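Local coordinates for lectin (PDB 4HR6), which probably binds carbohydrate as a non-toxic seed lectin, a three-chain homologue of type II ribosome-inactivating proteins, at residues I17-V20 against R21-G25. Sequence-based numbering, arbitrary orientation.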
loop_
_atom_site.group_PDB
_atom_site.type_symbol
_atom_site.label_atom_id
_atom_site.label_comp_id
_atom_site.label_asym_id
_atom_site.label_seq_id
_atom_site.Cartn_x
_atom_site.Cartn_y
_atom_site.Cartn_z
ATOM N N ILE A 17 -6.166 5.628 15.746
ATOM C CA ILE A 17 -6.342 4.847 14.518
ATOM C C ILE A 17 -5.647 3.499 14.668
ATOM O O ILE A 17 -6.172 2.455 14.248
ATOM C CB ILE A 17 -5.809 5.581 13.283
ATOM C CG1 ILE A 17 -6.625 6.849 13.005
ATOM C CG2 ILE A 17 -5.795 4.655 12.058
ATOM C CD1 ILE A 17 -8.092 6.632 12.670
ATOM N N GLY A 18 -4.484 3.518 15.311
ATOM C CA GLY A 18 -3.751 2.285 15.583
ATOM C C GLY A 18 -4.544 1.305 16.408
ATOM O O GLY A 18 -4.543 0.106 16.114
ATOM N N ARG A 19 -5.232 1.808 17.430
ATOM C CA ARG A 19 -6.062 0.951 18.272
ATOM C C ARG A 19 -7.321 0.420 17.526
ATOM O O ARG A 19 -7.733 -0.724 17.725
ATOM C CB ARG A 19 -6.435 1.661 19.595
ATOM C CG ARG A 19 -7.412 0.860 20.465
ATOM C CD ARG A 19 -6.977 0.686 21.917
ATOM N NE ARG A 19 -7.748 1.528 22.843
ATOM C CZ ARG A 19 -8.825 1.144 23.540
ATOM N NH1 ARG A 19 -9.315 -0.092 23.449
ATOM N NH2 ARG A 19 -9.424 2.021 24.344
ATOM N N VAL A 20 -7.931 1.240 16.678
ATOM C CA VAL A 20 -9.071 0.780 15.898
ATOM C C VAL A 20 -8.634 -0.404 15.019
ATOM O O VAL A 20 -9.278 -1.445 15.044
ATOM C CB VAL A 20 -9.686 1.905 15.064
ATOM C CG1 VAL A 20 -10.681 1.366 14.039
ATOM C CG2 VAL A 20 -10.361 2.906 15.975
ATOM N N ARG A 21 -7.520 -0.246 14.306
ATOM C CA ARG A 21 -6.960 -1.312 13.450
ATOM C C ARG A 21 -6.662 -2.602 14.198
ATOM O O ARG A 21 -6.942 -3.686 13.696
ATOM C CB ARG A 21 -5.677 -0.840 12.750
ATOM C CG ARG A 21 -5.930 0.220 11.705
ATOM C CD ARG A 21 -4.629 0.679 11.096
ATOM N NE ARG A 21 -4.859 1.671 10.061
ATOM C CZ ARG A 21 -3.987 2.606 9.715
ATOM N NH1 ARG A 21 -2.824 2.735 10.356
ATOM N NH2 ARG A 21 -4.291 3.456 8.758
ATOM N N GLU A 22 -6.099 -2.488 15.395
ATOM C CA GLU A 22 -5.739 -3.664 16.182
ATOM C C GLU A 22 -6.963 -4.417 16.682
ATOM O O GLU A 22 -6.960 -5.655 16.761
ATOM C CB GLU A 22 -4.872 -3.250 17.367
ATOM C CG GLU A 22 -4.310 -4.407 18.173
ATOM C CD GLU A 22 -3.466 -3.943 19.356
ATOM O OE1 GLU A 22 -2.857 -2.844 19.289
ATOM O OE2 GLU A 22 -3.415 -4.689 20.362
ATOM N N GLU A 23 -8.001 -3.682 17.048
ATOM C CA GLU A 23 -9.212 -4.316 17.545
ATOM C C GLU A 23 -10.099 -4.889 16.424
ATOM O O GLU A 23 -10.826 -5.836 16.666
ATOM C CB GLU A 23 -10.010 -3.357 18.431
ATOM C CG GLU A 23 -9.405 -3.193 19.824
ATOM C CD GLU A 23 -10.287 -2.387 20.760
ATOM O OE1 GLU A 23 -10.397 -1.157 20.575
ATOM O OE2 GLU A 23 -10.881 -2.988 21.682
ATOM N N LEU A 24 -10.050 -4.316 15.219
ATOM C CA LEU A 24 -10.885 -4.791 14.099
ATOM C C LEU A 24 -10.210 -5.842 13.191
ATOM O O LEU A 24 -10.900 -6.672 12.583
ATOM C CB LEU A 24 -11.341 -3.615 13.244
ATOM C CG LEU A 24 -12.334 -2.656 13.904
ATOM C CD1 LEU A 24 -12.695 -1.561 12.918
ATOM C CD2 LEU A 24 -13.580 -3.380 14.374
ATOM N N GLY A 25 -8.882 -5.774 13.092
ATOM C CA GLY A 25 -8.106 -6.643 12.239
ATOM C C GLY A 25 -7.829 -7.982 12.899
ATOM O O GLY A 25 -7.480 -8.044 14.078
#
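The last turns of helix 10-24 are held by i-to-i+4 pairing, in which Ile17, Arg19 and Val20 meet Arg21, Glu23 and Leu24 one turn on. Four backbone bonds run down these turns: the N of Arg21, Glu22, Glu23 and Leu24 reach the O of Ile17, Gly18, Arg19 and Val20 in order, and Arg21 N to Ile17 O (3.0 Å) is nearly straight at 174°. On the buried side, Val20 and Leu24 lie alongside each other, with Val20 CG1 3.7 Å from Leu24 CD1; their branched apolar groups suit a face that packs on Ser118 and Val22 of a neighbouring chain. Arg19 and Glu23 leave the helix in the same direction, and opposite charges one turn apart can pair when flexible chains reach across. Bends at chi2 (129°) and chi3 bring the Arg19 guanidinium back, making a salt bridge of 3.3 Å from Arg19 NH1 to Glu23 OE1; guanidinium and carboxylate planes are 29° apart. That OE1 also bonds Tyr4 OH of that chain, while Lys38 NZ binds Glu23 O near the helix end, where Gly25 leaves helical geometry. A long straight chain suits Arg21 to the subunit interface: its guanidinium bonds Ser118 O and forms a salt bridge with Glu124, both of that neighbouring chain. Buried, branched Ile17 suits its place by laying methyl CG2 centrally against one guanidinium face, 3.6 Å from Arg21 CZ.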